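Local coordinates for protein putative cytochrome P450 YjiB (Bacillus subtilis subsp. subtilis, PDB 4RM4) that probably acts as a haem-dependent monooxygenase of the cytochrome P450 family, using molecular oxygen to oxidise its substrates, at residues P26-R34 and F313-E321; Y53-K63 and P338-I346. All blocks are in the same frame, centred on the assembly; numbering follows the deposited sequence.

Contact 1 of 2, residues P26-R34 and F313-E321; sequences PFPWYESMR and FVASANRDE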
loop_
_atom_site.group_PDB
_atom_site.type_symbol
_atom_site.label_atom_id
_atom_site.label_comp_id
_atom_site.label_asym_id
_atom_site.label_seq_id
_atom_site.Cartn_x
_atom_site.Cartn_y
_atom_site.Cartn_z
ATOM N N PRO A 26 7.192 12.717 -9.984
ATOM C CA PRO A 26 8.598 12.431 -9.679
ATOM C C PRO A 26 9.336 11.666 -10.780
ATOM O O PRO A 26 10.551 11.470 -10.677
ATOM C CB PRO A 26 8.486 11.544 -8.447
ATOM C CG PRO A 26 7.235 10.780 -8.692
ATOM C CD PRO A 26 6.288 11.768 -9.312
ATOM N N PHE A 27 8.621 11.228 -11.808
ATOM C CA PHE A 27 9.180 10.278 -12.766
ATOM C C PHE A 27 10.312 10.808 -13.649
ATOM O O PHE A 27 11.271 10.092 -13.913
ATOM C CB PHE A 27 8.052 9.611 -13.550
ATOM C CG PHE A 27 7.069 8.918 -12.644
ATOM C CD1 PHE A 27 7.407 7.712 -12.042
ATOM C CD2 PHE A 27 5.854 9.504 -12.336
ATOM C CE1 PHE A 27 6.529 7.075 -11.174
ATOM C CE2 PHE A 27 4.965 8.881 -11.462
ATOM C CZ PHE A 27 5.308 7.661 -10.879
ATOM N N PRO A 28 10.208 12.066 -14.093
ATOM C CA PRO A 28 11.385 12.654 -14.749
ATOM C C PRO A 28 12.644 12.623 -13.876
ATOM O O PRO A 28 13.734 12.318 -14.386
ATOM C CB PRO A 28 10.937 14.086 -15.042
ATOM C CG PRO A 28 9.462 13.961 -15.247
ATOM C CD PRO A 28 9.019 12.932 -14.211
ATOM N N TRP A 29 12.517 12.903 -12.581
ATOM C CA TRP A 29 13.680 12.859 -11.701
ATOM C C TRP A 29 14.246 11.448 -11.568
ATOM O O TRP A 29 15.456 11.262 -11.669
ATOM C CB TRP A 29 13.375 13.451 -10.324
ATOM C CG TRP A 29 14.555 13.381 -9.389
ATOM C CD1 TRP A 29 15.730 14.068 -9.496
ATOM C CD2 TRP A 29 14.668 12.573 -8.213
ATOM N NE1 TRP A 29 16.570 13.732 -8.459
ATOM C CE2 TRP A 29 15.942 12.815 -7.658
ATOM C CE3 TRP A 29 13.815 11.664 -7.575
ATOM C CZ2 TRP A 29 16.379 12.190 -6.494
ATOM C CZ3 TRP A 29 14.254 11.038 -6.426
ATOM C CH2 TRP A 29 15.524 11.302 -5.899
ATOM N N TYR A 30 13.379 10.463 -11.323
ATOM C CA TYR A 30 13.807 9.067 -11.323
ATOM C C TYR A 30 14.567 8.757 -12.620
ATOM O O TYR A 30 15.615 8.123 -12.599
ATOM C CB TYR A 30 12.599 8.123 -11.251
ATOM C CG TYR A 30 11.773 8.159 -9.971
ATOM C CD1 TYR A 30 10.423 7.814 -9.991
ATOM C CD2 TYR A 30 12.345 8.498 -8.753
ATOM C CE1 TYR A 30 9.654 7.831 -8.834
ATOM C CE2 TYR A 30 11.588 8.509 -7.587
ATOM C CZ TYR A 30 10.243 8.178 -7.639
ATOM O OH TYR A 30 9.478 8.184 -6.497
ATOM N N GLU A 31 14.003 9.173 -13.751
ATOM C CA GLU A 31 14.618 8.886 -15.042
ATOM C C GLU A 31 16.021 9.476 -15.135
ATOM O O GLU A 31 16.934 8.834 -15.656
ATOM C CB GLU A 31 13.759 9.375 -16.217
ATOM C CG GLU A 31 14.411 9.103 -17.583
ATOM C CD GLU A 31 13.404 9.044 -18.710
ATOM O OE1 GLU A 31 12.248 9.471 -18.502
ATOM O OE2 GLU A 31 13.770 8.571 -19.809
ATOM N N SER A 32 16.197 10.681 -14.598
ATOM C CA SER A 32 17.508 11.316 -14.601
ATOM C C SER A 32 18.509 10.558 -13.712
ATOM O O SER A 32 19.670 10.394 -14.083
ATOM C CB SER A 32 17.407 12.790 -14.205
ATOM O OG SER A 32 17.251 12.946 -12.815
ATOM N N MET A 33 18.059 10.075 -12.554
ATOM C CA MET A 33 18.931 9.290 -11.674
ATOM C C MET A 33 19.290 7.931 -12.274
ATOM O O MET A 33 20.432 7.501 -12.202
ATOM C CB MET A 33 18.297 9.112 -10.284
ATOM C CG MET A 33 17.912 10.422 -9.626
ATOM S SD MET A 33 19.318 11.442 -9.121
ATOM C CE MET A 33 19.994 10.444 -7.788
ATOM N N ARG A 34 18.318 7.235 -12.853
ATOM C CA ARG A 34 18.636 5.955 -13.482
ATOM C C ARG A 34 19.751 6.133 -14.511
ATOM O O ARG A 34 20.657 5.290 -14.633
ATOM C CB ARG A 34 17.407 5.351 -14.152
ATOM C CG ARG A 34 16.377 4.830 -13.169
ATOM C CD ARG A 34 15.412 3.893 -13.868
ATOM N NE ARG A 34 14.701 4.503 -15.001
ATOM C CZ ARG A 34 13.643 5.306 -14.879
ATOM N NH1 ARG A 34 13.043 5.801 -15.957
ATOM N NH2 ARG A 34 13.189 5.630 -13.682
ATOM N N PHE A 313 14.161 2.504 -4.604
ATOM C CA PHE A 313 13.021 3.149 -5.249
ATOM C C PHE A 313 12.262 2.243 -6.209
ATOM O O PHE A 313 12.531 2.225 -7.404
ATOM C CB PHE A 313 13.493 4.434 -5.964
ATOM C CG PHE A 313 13.792 5.556 -5.017
ATOM C CD1 PHE A 313 12.827 6.507 -4.723
ATOM C CD2 PHE A 313 15.025 5.640 -4.381
ATOM C CE1 PHE A 313 13.082 7.522 -3.811
ATOM C CE2 PHE A 313 15.289 6.659 -3.477
ATOM C CZ PHE A 313 14.326 7.597 -3.190
ATOM N N VAL A 314 11.321 1.470 -5.676
ATOM C CA VAL A 314 10.526 0.584 -6.499
ATOM C C VAL A 314 9.722 1.392 -7.522
ATOM O O VAL A 314 9.454 0.915 -8.615
ATOM C CB VAL A 314 9.608 -0.345 -5.660
ATOM C CG1 VAL A 314 10.446 -1.319 -4.803
ATOM C CG2 VAL A 314 8.676 0.459 -4.785
ATOM N N ALA A 315 9.401 2.639 -7.204
ATOM C CA ALA A 315 8.702 3.469 -8.181
ATOM C C ALA A 315 9.562 3.708 -9.407
ATOM O O ALA A 315 9.046 3.735 -10.520
ATOM C CB ALA A 315 8.254 4.786 -7.582
ATOM N N SER A 316 10.868 3.883 -9.197
ATOM C CA SER A 316 11.806 4.072 -10.307
ATOM C C SER A 316 12.052 2.759 -11.054
ATOM O O SER A 316 12.095 2.731 -12.293
ATOM C CB SER A 316 13.134 4.655 -9.792
ATOM O OG SER A 316 14.108 4.769 -10.835
ATOM N N ALA A 317 12.232 1.674 -10.300
ATOM C CA ALA A 317 12.409 0.345 -10.888
ATOM C C ALA A 317 11.314 0.021 -11.900
ATOM O O ALA A 317 11.567 -0.545 -12.971
ATOM C CB ALA A 317 12.432 -0.703 -9.794
ATOM N N ASN A 318 10.102 0.412 -11.555
ATOM C CA ASN A 318 8.917 0.082 -12.320
ATOM C C ASN A 318 8.843 0.864 -13.643
ATOM O O ASN A 318 8.005 0.557 -14.495
ATOM C CB ASN A 318 7.664 0.364 -11.475
ATOM C CG ASN A 318 7.351 -0.746 -10.464
ATOM O OD1 ASN A 318 8.038 -1.775 -10.388
ATOM N ND2 ASN A 318 6.303 -0.526 -9.675
ATOM N N ARG A 319 9.718 1.862 -13.800
ATOM C CA ARG A 319 9.792 2.673 -15.023
ATOM C C ARG A 319 11.077 2.424 -15.810
ATOM O O ARG A 319 11.361 3.122 -16.795
ATOM C CB ARG A 319 9.731 4.174 -14.692
ATOM C CG ARG A 319 8.503 4.649 -13.933
ATOM C CD ARG A 319 7.276 4.445 -14.788
ATOM N NE ARG A 319 6.090 5.180 -14.346
ATOM C CZ ARG A 319 5.666 6.332 -14.861
ATOM N NH1 ARG A 319 6.357 6.939 -15.830
ATOM N NH2 ARG A 319 4.545 6.881 -14.402
ATOM N N ASP A 320 11.871 1.464 -15.355
ATOM C CA ASP A 320 13.201 1.233 -15.900
ATOM C C ASP A 320 13.150 0.609 -17.294
ATOM O O ASP A 320 12.640 -0.492 -17.472
ATOM C CB ASP A 320 14.016 0.366 -14.943
ATOM C CG ASP A 320 15.453 0.209 -15.379
ATOM O OD1 ASP A 320 15.779 0.614 -16.529
ATOM O OD2 ASP A 320 16.252 -0.323 -14.578
ATOM N N GLU A 321 13.672 1.349 -18.267
ATOM C CA GLU A 321 13.705 0.941 -19.664
ATOM C C GLU A 321 14.437 -0.389 -19.885
ATOM O O GLU A 321 14.186 -1.086 -20.869
ATOM C CB GLU A 321 14.378 2.050 -20.495
ATOM C CG GLU A 321 13.717 3.448 -20.369
ATOM C CD GLU A 321 14.077 4.252 -19.088
ATOM O OE1 GLU A 321 14.705 3.722 -18.145
ATOM O OE2 GLU A 321 13.721 5.447 -19.038
#

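Contact 2 of 2, residues Y53-K63 and P338-I346; sequences YDDVKKVVGDK and PHIAFGHGI. With HEM (protoporphyrin IX containing Fe), chain B.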
loop_
_atom_site.group_PDB
_atom_site.type_symbol
_atom_site.label_atom_id
_atom_site.label_comp_id
_atom_site.label_asym_id
_atom_site.label_seq_id
_atom_site.Cartn_x
_atom_site.Cartn_y
_atom_site.Cartn_z
ATOM N N TYR A 53 16.007 -1.096 -11.916
ATOM C CA TYR A 53 15.236 -2.301 -11.589
ATOM C C TYR A 53 16.070 -3.465 -10.998
ATOM O O TYR A 53 15.733 -4.007 -9.949
ATOM C CB TYR A 53 14.447 -2.767 -12.815
ATOM C CG TYR A 53 13.555 -3.960 -12.566
ATOM C CD1 TYR A 53 12.203 -3.802 -12.260
ATOM C CD2 TYR A 53 14.068 -5.248 -12.636
ATOM C CE1 TYR A 53 11.385 -4.914 -12.032
ATOM C CE2 TYR A 53 13.280 -6.344 -12.401
ATOM C CZ TYR A 53 11.942 -6.180 -12.103
ATOM O OH TYR A 53 11.176 -7.306 -11.889
ATOM N N ASP A 54 17.142 -3.882 -11.667
ATOM C CA ASP A 54 17.919 -5.000 -11.125
ATOM C C ASP A 54 18.511 -4.696 -9.740
ATOM O O ASP A 54 18.519 -5.550 -8.846
ATOM C CB ASP A 54 19.019 -5.438 -12.108
ATOM C CG ASP A 54 18.456 -6.029 -13.391
ATOM O OD1 ASP A 54 17.263 -6.404 -13.408
ATOM O OD2 ASP A 54 19.209 -6.124 -14.381
ATOM N N ASP A 55 19.003 -3.475 -9.555
ATOM C CA ASP A 55 19.583 -3.086 -8.280
ATOM C C ASP A 55 18.516 -3.027 -7.185
ATOM O O ASP A 55 18.695 -3.588 -6.094
ATOM C CB ASP A 55 20.308 -1.748 -8.410
ATOM C CG ASP A 55 21.487 -1.821 -9.361
ATOM O OD1 ASP A 55 21.967 -2.946 -9.587
ATOM O OD2 ASP A 55 21.930 -0.765 -9.867
ATOM N N VAL A 56 17.412 -2.355 -7.482
ATOM C CA VAL A 56 16.302 -2.274 -6.536
ATOM C C VAL A 56 15.808 -3.663 -6.137
ATOM O O VAL A 56 15.602 -3.945 -4.960
ATOM C CB VAL A 56 15.114 -1.462 -7.101
ATOM C CG1 VAL A 56 13.869 -1.678 -6.227
ATOM C CG2 VAL A 56 15.461 0.014 -7.177
ATOM N N LYS A 57 15.615 -4.543 -7.114
ATOM C CA LYS A 57 15.039 -5.858 -6.822
ATOM C C LYS A 57 16.003 -6.698 -5.975
ATOM O O LYS A 57 15.585 -7.417 -5.055
ATOM C CB LYS A 57 14.666 -6.582 -8.121
ATOM C CG LYS A 57 13.734 -7.761 -7.909
ATOM C CD LYS A 57 13.212 -8.305 -9.223
ATOM C CE LYS A 57 12.157 -9.381 -9.000
ATOM N NZ LYS A 57 11.567 -9.778 -10.310
ATOM N N LYS A 58 17.294 -6.583 -6.259
ATOM C CA LYS A 58 18.299 -7.288 -5.467
ATOM C C LYS A 58 18.314 -6.804 -4.016
ATOM O O LYS A 58 18.319 -7.619 -3.089
ATOM C CB LYS A 58 19.692 -7.132 -6.076
ATOM C CG LYS A 58 20.792 -7.707 -5.173
ATOM C CD LYS A 58 22.071 -8.028 -5.947
ATOM C CE LYS A 58 23.133 -8.649 -5.032
ATOM N NZ LYS A 58 22.726 -9.982 -4.513
ATOM N N VAL A 59 18.340 -5.486 -3.816
ATOM C CA VAL A 59 18.338 -4.929 -2.457
ATOM C C VAL A 59 17.127 -5.446 -1.668
ATOM O O VAL A 59 17.254 -5.955 -0.565
ATOM C CB VAL A 59 18.342 -3.373 -2.461
ATOM C CG1 VAL A 59 18.088 -2.796 -1.053
ATOM C CG2 VAL A 59 19.668 -2.833 -3.044
ATOM N N VAL A 60 15.962 -5.338 -2.285
ATOM C CA VAL A 60 14.694 -5.623 -1.639
ATOM C C VAL A 60 14.560 -7.103 -1.340
ATOM O O VAL A 60 14.066 -7.477 -0.291
ATOM C CB VAL A 60 13.530 -5.116 -2.524
ATOM C CG1 VAL A 60 12.170 -5.678 -2.064
ATOM C CG2 VAL A 60 13.542 -3.579 -2.538
ATOM N N GLY A 61 15.053 -7.945 -2.241
ATOM C CA GLY A 61 14.879 -9.381 -2.102
ATOM C C GLY A 61 15.977 -10.131 -1.368
ATOM O O GLY A 61 15.765 -11.254 -0.883
ATOM N N ASP A 62 17.158 -9.533 -1.282
ATOM C CA ASP A 62 18.298 -10.275 -0.772
ATOM C C ASP A 62 18.298 -10.206 0.754
ATOM O O ASP A 62 18.922 -9.329 1.342
ATOM C CB ASP A 62 19.595 -9.716 -1.364
ATOM C CG ASP A 62 20.799 -10.603 -1.085
ATOM O OD1 ASP A 62 20.840 -11.232 -0.009
ATOM O OD2 ASP A 62 21.698 -10.673 -1.952
ATOM N N LYS A 63 17.577 -11.125 1.389
ATOM C CA LYS A 63 17.479 -11.136 2.842
ATOM C C LYS A 63 18.821 -11.428 3.506
ATOM O O LYS A 63 19.069 -10.994 4.625
ATOM C CB LYS A 63 16.411 -12.129 3.326
ATOM C CG LYS A 63 16.733 -13.593 3.059
ATOM C CD LYS A 63 15.614 -14.507 3.530
ATOM C CE LYS A 63 15.934 -15.969 3.258
ATOM N NZ LYS A 63 16.099 -16.223 1.808
ATOM N N PRO A 338 6.161 -7.668 -14.547
ATOM C CA PRO A 338 6.930 -7.986 -13.337
ATOM C C PRO A 338 7.298 -6.745 -12.517
ATOM O O PRO A 338 8.457 -6.543 -12.135
ATOM C CB PRO A 338 8.193 -8.634 -13.908
ATOM C CG PRO A 338 8.385 -7.939 -15.225
ATOM C CD PRO A 338 7.018 -7.597 -15.741
ATOM N N HIS A 339 6.306 -5.914 -12.235
ATOM C CA HIS A 339 6.541 -4.760 -11.382
ATOM C C HIS A 339 6.907 -5.219 -9.970
ATOM O O HIS A 339 6.653 -6.357 -9.574
ATOM C CB HIS A 339 5.310 -3.856 -11.343
ATOM C CG HIS A 339 4.129 -4.470 -10.662
ATOM N ND1 HIS A 339 4.044 -4.605 -9.288
ATOM C CD2 HIS A 339 2.982 -4.981 -11.165
ATOM C CE1 HIS A 339 2.895 -5.182 -8.980
ATOM N NE2 HIS A 339 2.229 -5.414 -10.099
ATOM N N ILE A 340 7.505 -4.333 -9.203
ATOM C CA ILE A 340 7.773 -4.667 -7.821
ATOM C C ILE A 340 7.025 -3.739 -6.867
ATOM O O ILE A 340 7.515 -3.389 -5.811
ATOM C CB ILE A 340 9.277 -4.783 -7.536
ATOM C CG1 ILE A 340 10.077 -3.710 -8.274
ATOM C CG2 ILE A 340 9.785 -6.135 -8.026
ATOM C CD1 ILE A 340 11.577 -3.957 -8.186
ATOM N N ALA A 341 5.797 -3.390 -7.234
ATOM C CA ALA A 341 5.015 -2.492 -6.392
ATOM C C ALA A 341 4.723 -3.100 -5.026
ATOM O O ALA A 341 4.558 -2.372 -4.045
ATOM C CB ALA A 341 3.733 -2.115 -7.078
ATOM N N PHE A 342 4.669 -4.434 -4.965
ATOM C CA PHE A 342 4.350 -5.139 -3.722
ATOM C C PHE A 342 5.625 -5.686 -3.063
ATOM O O PHE A 342 5.564 -6.478 -2.111
ATOM C CB PHE A 342 3.400 -6.310 -4.014
ATOM C CG PHE A 342 1.974 -5.907 -4.291
ATOM C CD1 PHE A 342 1.307 -6.405 -5.399
ATOM C CD2 PHE A 342 1.285 -5.079 -3.425
ATOM C CE1 PHE A 342 -0.017 -6.084 -5.632
ATOM C CE2 PHE A 342 -0.044 -4.741 -3.655
ATOM C CZ PHE A 342 -0.695 -5.242 -4.765
ATOM N N GLY A 343 6.779 -5.274 -3.577
ATOM C CA GLY A 343 8.046 -5.809 -3.095
ATOM C C GLY A 343 8.459 -7.096 -3.800
ATOM O O GLY A 343 8.022 -7.385 -4.931
ATOM N N HIS A 344 9.316 -7.860 -3.124
ATOM C CA HIS A 344 9.925 -9.050 -3.688
ATOM C C HIS A 344 10.610 -9.846 -2.600
ATOM O O HIS A 344 11.396 -9.293 -1.831
ATOM C CB HIS A 344 10.994 -8.635 -4.719
ATOM C CG HIS A 344 11.838 -9.776 -5.192
ATOM N ND1 HIS A 344 11.296 -10.935 -5.703
ATOM C CD2 HIS A 344 13.182 -9.940 -5.230
ATOM C CE1 HIS A 344 12.269 -11.762 -6.046
ATOM N NE2 HIS A 344 13.425 -11.181 -5.771
ATOM N N GLY A 345 10.340 -11.146 -2.530
ATOM C CA GLY A 345 11.013 -11.979 -1.544
ATOM C C GLY A 345 10.178 -12.249 -0.304
ATOM O O GLY A 345 8.938 -12.280 -0.370
ATOM N N ILE A 346 10.853 -12.436 0.828
ATOM C CA ILE A 346 10.163 -12.858 2.043
ATOM C C ILE A 346 9.131 -11.852 2.564
ATOM O O ILE A 346 8.143 -12.254 3.169
ATOM C CB ILE A 346 11.123 -13.282 3.195
ATOM C CG1 ILE A 346 12.015 -12.122 3.662
ATOM C CG2 ILE A 346 11.936 -14.515 2.788
ATOM C CD1 ILE A 346 12.743 -12.419 4.979
HETATM C CHA HEM B . 4.445 -5.473 2.778
HETATM C CHB HEM B . 3.021 -2.514 -0.773
HETATM C CHC HEM B . -1.626 -3.102 0.580
HETATM C CHD HEM B . -0.167 -5.650 4.435
HETATM C C1A HEM B . 4.469 -4.652 1.669
HETATM C C2A HEM B . 5.627 -4.335 0.857
HETATM C C3A HEM B . 5.235 -3.519 -0.125
HETATM C C4A HEM B . 3.815 -3.300 0.020
HETATM C CMA HEM B . 6.132 -2.906 -1.236
HETATM C CAA HEM B . 7.069 -4.857 1.070
HETATM C CBA HEM B . 7.768 -4.070 2.163
HETATM C CGA HEM B . 9.253 -4.356 2.192
HETATM O O1A HEM B . 9.940 -3.693 3.009
HETATM O O2A HEM B . 9.737 -5.220 1.416
HETATM C C1B HEM B . 1.650 -2.460 -0.719
HETATM C C2B HEM B . 0.801 -1.831 -1.714
HETATM C C3B HEM B . -0.473 -1.980 -1.326
HETATM C C4B HEM B . -0.489 -2.729 -0.092
HETATM C CMB HEM B . 1.326 -1.113 -2.976
HETATM C CAB HEM B . -1.777 -1.528 -2.023
HETATM C CBB HEM B . -1.787 -1.246 -3.327
HETATM C C1C HEM B . -1.635 -3.867 1.716
HETATM C C2C HEM B . -2.812 -4.342 2.419
HETATM C C3C HEM B . -2.392 -5.044 3.479
HETATM C C4C HEM B . -0.955 -5.038 3.481
HETATM C CMC HEM B . -4.256 -4.056 1.956
HETATM C CAC HEM B . -3.201 -5.768 4.583
HETATM C CBC HEM B . -4.510 -5.598 4.791
HETATM C C1D HEM B . 1.197 -5.816 4.365
HETATM C C2D HEM B . 1.974 -6.489 5.367
HETATM C C3D HEM B . 3.420 -6.443 4.859
HETATM C C4D HEM B . 3.364 -5.743 3.591
HETATM C CMD HEM B . 1.441 -7.125 6.665
HETATM C CAD HEM B . 4.665 -7.038 5.560
HETATM C CBD HEM B . 4.863 -8.461 5.031
HETATM C CGD HEM B . 6.130 -9.053 5.602
HETATM O O1D HEM B . 6.284 -10.304 5.526
HETATM O O2D HEM B . 6.952 -8.270 6.144
HETATM N NA HEM B . 3.384 -3.990 1.127
HETATM N NB HEM B . 0.819 -2.986 0.257
HETATM N NC HEM B . -0.513 -4.306 2.392
HETATM N ND HEM B . 2.035 -5.404 3.344
HETATM FE FE HEM B . 1.432 -4.300 1.693
HETATM O O HOH W 1 13.822 -11.952 0.816
HETATM O O HOH W 2 1.880 -2.166 2.783
#

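Contact 1 of 2, residues P26-R34 and F313-E321
Arg34 reaches across from its helix to Ser316 and Glu321. From CB the chain passes the serine hydroxyl, CG 3.3 Å and CD 3.4 Å from Ser316 OG, then bends at CG-CD (chi3 -58°), which folds the guanidinium back against Glu31 of its own helix. NE donates to Glu321 OE1 at 3.2 Å, while NH1 binds Glu321 OE2 at 3.2 Å. This side-on, two-nitrogen salt bridge meets the syn side of both oxygens, the planar groups twisted 42° apart. NH2 turns the other way and donates to Ser316 OG in the guanidinium plane (3.1 Å); that oxygen also bonds Phe51 O. The backbone at Arg319 C covers one face and Glu31 CA the opposite one, limiting rotation of the group. Glu31 OE2 lies 3.2 Å from Glu321 OE2, two negative charges probably eased by Arg34 NH1 on Glu321 and by a weak hydrogen bond of Glu31 OE2 with His328.

At the other end, the Arg319 guanidinium lies flat on the Phe27 ring, a cation-pi stack with CZ 3.7 Å from the ring centroid, and Arg319 NH2 also bonds Phe282 O. Between them, Ala315 CB packs 3.6 Å from Tyr30 CE1, and Ser316 CB lies off-centre over the tyrosine ring. Helix 27-36 thus lies against helix 314-317, which follows strand 309-312 of the five-stranded sheet and packs through Val314 and Ala317 on Val56 and Tyr53 of helix 53-61.

Contact 2 of 2, residues Y53-K63 and P338-I346
Tyr53 and Val56 close on Ile340 at the tightly packed end of this contact. Ile340 CG1 sits between its backbone N and carbonyl carbon (chi1 39°), bringing CD1 to 3.8 Å from Val56 CG1 and 4.0 Å from Tyr53 CE1. Tyr53 OH donates to Pro338 O at 2.8 Å, in the carbonyl plane, and accepts from Lys57 NZ at 3.0 Å. A phenylalanine in place of Tyr53 would probably leave Pro338 O without this donor and the Lys57 ammonium without this acceptor.

From Phe342 onward the loop follows the P450 haem-binding signature FGxGxxxCxG, leading to Cys349, the probable axial ligand of the iron. Glycines on both segments allow close approach: a side chain on Gly343 would crowd the haem, and Gly61, at the end of helix 53-61, and Gly345 bring their CA atoms to 4.7 Å from each other, where a CB on Gly61 would collide with the His344 ring.

Toward the more accessible side, lysine side chains and a water fill the interface. The extended Lys57 crosses the His344 imidazole at about a right angle, its CE centred over one face 3.7 Å from the centroid. Farther along, Lys63 CD rests against Ile346 CG2, and a water bridges the backbones, donating to Gly61 O and accepting from Ile346 N.

Overall arrangement
The segments alternate along the chain: 26-34, 53-63, 313-321, then 338-346, so each contact ties an early helix to a late part of the sequence. Their centres lie about 14 Å apart on the same side of the chain's centre. Strands 47-50 and 309-312, parallel neighbours in the five-stranded sheet, come just before helices 53-61 and 314-317. The two contacts meet directly: Asp320 OD2 probably accepts from Tyr53 N, and Asn318 OD1 from Ile340 N. Contact 1 forms the outer layer, its Ala315 side chain still about 10 Å from the haem, whereas contact 2 holds residues of the haem pocket and joins this sheet-bearing region to the haem-binding loop.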